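Local coordinates for NIF3-related protein (Bacillus cereus, PDB 2GX8) that is of unknown function but belongs to the NIF3 family, carries a dimetal site occupied by zinc, and has an inserted domain thought to be regulatory, at residues Lys27-Gly31 against His32-Ser36; Lys369-Gln372 against Glu373-Ala377. All blocks are in the same frame, centred on the assembly; numbering follows the deposited sequence.

Contact 1. Residues Lys27-Gly31 against His32-Ser36; sequences KIPNG and HEIIS
Asn30, Gly31 and Glu33 meet where the extended run Lys27-Asn30 turns into helix 31-38. Ile35 N bonds to Gly31 O at 2.9 Å, a nearly straight helical bond. The bond from Ile34 N to Asn30 O is weak.

Asn30 is the N-cap. Its OD1 accepts from Glu33 N at 3.0 Å, with the N-H lying almost on the extension of the side-chain C=O. The first torsion (chi1 70°) sets CG between the backbone N and the carbonyl carbon, which folds the amide back over the first turn. OD1 also lies 3.2 Å from Glu33 CG.

The Glu33 chain runs extended beyond CG, back past the Asn30 amide. The amide and carboxylate planes are 68° apart. Lys27, also extended, comes from the opposite direction. Its NZ forms a salt bridge with the carboxylate, 3.0 Å from Glu33 OE1 and 3.1 Å from OE2, though both hydrogen bonds are weak. A water accepts from Lys27 NZ and donates to Glu33 OE2. Pro29 packs its CG on Ile34 CD1 at 3.8 Å, and its other neighbours include Val382.

The side-chain cap satisfies an N-H of the first turn. The negative Glu33 near the helix start would probably suit the helix dipole. Lys27 probably offsets part of its charge and links the incoming chain to the helix, though weakly.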
loop_
_atom_site.group_PDB
_atom_site.type_symbol
_atom_site.label_atom_id
_atom_site.label_comp_id
_atom_site.label_asym_id
_atom_site.label_seq_id
_atom_site.Cartn_x
_atom_site.Cartn_y
_atom_site.Cartn_z
ATOM N N LYS C 27 37.777 11.530 36.064
ATOM C CA LYS C 27 36.706 10.552 36.235
ATOM C C LYS C 27 36.611 9.606 35.014
ATOM O O LYS C 27 36.754 10.052 33.860
ATOM C CB LYS C 27 35.376 11.311 36.388
ATOM C CG LYS C 27 34.111 10.473 36.209
ATOM C CD LYS C 27 32.916 11.364 35.981
ATOM C CE LYS C 27 31.667 10.556 35.772
ATOM N NZ LYS C 27 30.514 11.473 35.620
ATOM N N ILE C 28 36.380 8.313 35.270
ATOM C CA ILE C 28 36.142 7.345 34.198
ATOM C C ILE C 28 34.634 7.394 33.967
ATOM O O ILE C 28 33.848 7.090 34.872
ATOM C CB ILE C 28 36.581 5.907 34.553
ATOM C CG1 ILE C 28 38.067 5.859 34.923
ATOM C CG2 ILE C 28 36.313 4.972 33.391
ATOM C CD1 ILE C 28 38.570 4.466 35.275
ATOM N N PRO C 29 34.226 7.799 32.759
ATOM C CA PRO C 29 32.822 7.963 32.433
ATOM C C PRO C 29 32.170 6.672 32.015
ATOM O O PRO C 29 32.857 5.684 31.772
ATOM C CB PRO C 29 32.876 8.862 31.206
ATOM C CG PRO C 29 34.095 8.410 30.515
ATOM C CD PRO C 29 35.089 8.125 31.610
ATOM N N ASN C 30 30.847 6.686 31.937
ATOM C CA ASN C 30 30.143 5.535 31.437
ATOM C C ASN C 30 29.822 5.785 29.962
ATOM O O ASN C 30 30.078 6.873 29.450
ATOM C CB ASN C 30 28.922 5.182 32.304
ATOM C CG ASN C 30 27.794 6.181 32.194
ATOM O OD1 ASN C 30 27.694 6.930 31.235
ATOM N ND2 ASN C 30 26.908 6.160 33.166
ATOM N N GLY C 31 29.288 4.791 29.270
ATOM C CA GLY C 31 28.964 4.952 27.855
ATOM C C GLY C 31 28.001 6.090 27.563
ATOM O O GLY C 31 28.196 6.828 26.584
ATOM N N HIS C 32 26.997 6.259 28.434
ATOM C CA HIS C 32 25.950 7.272 28.257
ATOM C C HIS C 32 26.464 8.687 28.170
ATOM O O HIS C 32 25.958 9.488 27.386
ATOM C CB HIS C 32 24.926 7.229 29.378
ATOM C CG HIS C 32 24.080 6.002 29.391
ATOM N ND1 HIS C 32 23.321 5.615 28.310
ATOM C CD2 HIS C 32 23.798 5.129 30.386
ATOM C CE1 HIS C 32 22.651 4.518 28.620
ATOM N NE2 HIS C 32 22.914 4.209 29.877
ATOM N N GLU C 33 27.459 8.979 29.000
ATOM C CA GLU C 33 28.084 10.278 29.070
ATOM C C GLU C 33 28.819 10.555 27.785
ATOM O O GLU C 33 28.635 11.610 27.183
ATOM C CB GLU C 33 29.056 10.303 30.230
ATOM C CG GLU C 33 28.367 10.016 31.551
ATOM C CD GLU C 33 29.295 10.163 32.751
ATOM O OE1 GLU C 33 30.292 10.956 32.651
ATOM O OE2 GLU C 33 29.010 9.499 33.791
ATOM N N ILE C 34 29.653 9.612 27.370
ATOM C CA ILE C 34 30.394 9.740 26.110
ATOM C C ILE C 34 29.444 9.972 24.952
ATOM O O ILE C 34 29.581 10.929 24.205
ATOM C CB ILE C 34 31.256 8.496 25.879
ATOM C CG1 ILE C 34 32.268 8.421 27.030
ATOM C CG2 ILE C 34 31.937 8.538 24.509
ATOM C CD1 ILE C 34 33.113 7.205 27.042
ATOM N N ILE C 35 28.461 9.094 24.832
ATOM C CA ILE C 35 27.444 9.174 23.795
ATOM C C ILE C 35 26.710 10.502 23.854
ATOM O O ILE C 35 26.472 11.124 22.825
ATOM C CB ILE C 35 26.492 7.954 23.897
ATOM C CG1 ILE C 35 27.253 6.714 23.447
ATOM C CG2 ILE C 35 25.229 8.134 23.094
ATOM C CD1 ILE C 35 27.962 6.901 22.131
ATOM N N SER C 36 26.409 10.963 25.063
ATOM C CA SER C 36 25.723 12.232 25.238
ATOM C C SER C 36 26.582 13.401 24.737
ATOM O O SER C 36 26.051 14.397 24.267
ATOM C CB SER C 36 25.328 12.439 26.693
ATOM O OG SER C 36 24.370 13.459 26.786
HETATM O O HOH W 1 27.967 10.998 35.811
#

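Contact 2. Residues Lys369-Gln372 against Glu373-Ala377; sequences KQLQ and EKVDA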
loop_
_atom_site.group_PDB
_atom_site.type_symbol
_atom_site.label_atom_id
_atom_site.label_comp_id
_atom_site.label_asym_id
_atom_site.label_seq_id
_atom_site.Cartn_x
_atom_site.Cartn_y
_atom_site.Cartn_z
ATOM N N LYS C 369 39.164 13.279 16.566
ATOM C CA LYS C 369 39.680 14.562 17.066
ATOM C C LYS C 369 38.577 15.276 17.848
ATOM O O LYS C 369 38.717 15.521 19.053
ATOM C CB LYS C 369 40.214 15.484 15.950
ATOM C CG LYS C 369 40.611 16.867 16.531
ATOM C CD LYS C 369 40.730 18.083 15.554
ATOM C CE LYS C 369 42.141 18.329 14.959
ATOM N NZ LYS C 369 42.589 17.320 13.935
ATOM N N GLN C 370 37.495 15.602 17.143
ATOM C CA GLN C 370 36.315 16.244 17.715
ATOM C C GLN C 370 35.942 15.648 19.072
ATOM O O GLN C 370 35.835 16.376 20.048
ATOM C CB GLN C 370 35.111 16.111 16.764
ATOM C CG GLN C 370 35.104 17.049 15.562
ATOM C CD GLN C 370 34.063 16.663 14.491
ATOM O OE1 GLN C 370 33.429 17.524 13.869
ATOM N NE2 GLN C 370 33.885 15.369 14.282
ATOM N N LEU C 371 35.767 14.327 19.134
ATOM C CA LEU C 371 35.367 13.668 20.381
ATOM C C LEU C 371 36.439 13.705 21.471
ATOM O O LEU C 371 36.114 13.947 22.627
ATOM C CB LEU C 371 34.849 12.238 20.146
ATOM C CG LEU C 371 34.146 11.564 21.339
ATOM C CD1 LEU C 371 32.885 12.343 21.753
ATOM C CD2 LEU C 371 33.812 10.097 21.085
ATOM N N GLN C 372 37.704 13.477 21.123
ATOM C CA GLN C 372 38.779 13.562 22.119
ATOM C C GLN C 372 38.771 14.955 22.755
ATOM O O GLN C 372 38.941 15.106 23.955
ATOM C CB GLN C 372 40.140 13.331 21.478
ATOM C CG GLN C 372 41.267 13.165 22.472
ATOM C CD GLN C 372 41.216 11.832 23.202
ATOM O OE1 GLN C 372 40.971 11.784 24.410
ATOM N NE2 GLN C 372 41.419 10.740 22.464
ATOM N N GLU C 373 38.562 15.969 21.925
ATOM C CA GLU C 373 38.513 17.372 22.324
ATOM C C GLU C 373 37.410 17.624 23.373
ATOM O O GLU C 373 37.642 18.327 24.364
ATOM C CB GLU C 373 38.293 18.192 21.047
ATOM C CG GLU C 373 38.613 19.665 21.062
ATOM C CD GLU C 373 38.639 20.270 19.647
ATOM O OE1 GLU C 373 38.787 19.526 18.643
ATOM O OE2 GLU C 373 38.530 21.507 19.545
ATOM N N LYS C 374 36.229 17.034 23.171
ATOM C CA LYS C 374 35.093 17.183 24.101
ATOM C C LYS C 374 35.312 16.464 25.429
ATOM O O LYS C 374 34.937 16.971 26.483
ATOM C CB LYS C 374 33.795 16.650 23.480
ATOM C CG LYS C 374 33.350 17.314 22.167
ATOM C CD LYS C 374 32.726 18.705 22.333
ATOM C CE LYS C 374 31.375 18.612 23.021
ATOM N NZ LYS C 374 30.651 19.903 22.983
ATOM N N VAL C 375 35.898 15.272 25.374
ATOM C CA VAL C 375 36.125 14.495 26.588
ATOM C C VAL C 375 37.285 15.072 27.379
ATOM O O VAL C 375 37.394 14.830 28.585
ATOM C CB VAL C 375 36.286 12.939 26.329
ATOM C CG1 VAL C 375 35.177 12.437 25.432
ATOM C CG2 VAL C 375 37.641 12.565 25.728
ATOM N N ASP C 376 38.147 15.840 26.709
ATOM C CA ASP C 376 39.272 16.485 27.395
ATOM C C ASP C 376 38.800 17.770 28.061
ATOM O O ASP C 376 39.263 18.119 29.153
ATOM C CB ASP C 376 40.458 16.732 26.455
ATOM C CG ASP C 376 41.062 15.435 25.931
ATOM O OD1 ASP C 376 40.634 14.351 26.390
ATOM O OD2 ASP C 376 41.944 15.487 25.042
ATOM N N ALA C 377 37.855 18.446 27.407
ATOM C CA ALA C 377 37.257 19.666 27.943
ATOM C C ALA C 377 36.461 19.361 29.225
ATOM O O ALA C 377 36.271 20.236 30.076
ATOM C CB ALA C 377 36.362 20.342 26.889
#
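Lys369 to Asp376 are joined by four successive i to i+4 backbone bonds, from Glu373 N to Lys369 O at 2.9 Å through Asp376 N to Gln372 O at 3.0 Å.

Lys369 and Glu373 lie side by side and point the same way. Only the aliphatic part of the lysine comes close, with CG 3.9 Å from Glu373 OE1. The lysine chain bends at chi3 (-92°), and its NZ ends 6.4 Å from Glu373 OE1, so the opposite charges make no salt bridge.

On the buried side, Leu371 CG and Val375 CG1 are 4.3 Å apart, one turn on. The Val375 methyl CG1 also sits 3.3 Å from Leu371 O. With CG anti to its own carbonyl carbon (chi1 -64°), the Asp376 carboxylate turns back toward Gln372, and OD2 comes 3.5 Å from Gln372 CG.

The zinc ligand Glu360 lies just before helix 362-377, and the side chain of Gln370 is about 13 Å from a zinc ion. Gln370 NE2 bonds to Tyr42 OH. Leu371 rests on Met41 and on Ile384 of strand 383-386. This is the pattern of an amphipathic helix packed against a sheet.

Contact 1 lies at the start of the modelled chain and contact 2 near its end, yet their centres are about 12 Å apart. Helix 31-38 and helix 362-377 touch directly, with Ile34 CG2 packed 4.2 Å from Leu371 CD2. The loop after helix 362-377 also meets the chain ahead of helix 31-38, where Lys27 makes a backbone bond with Asn381. Strand 383-386 follows that loop. Within this chain it is outermost in a five-stranded mixed sheet. The two ends of the sequence thus meet beside this sheet, whose strand 88-91 leads to the zinc ligands His92 and His93. The ligand His357 comes shortly before helix 362-377.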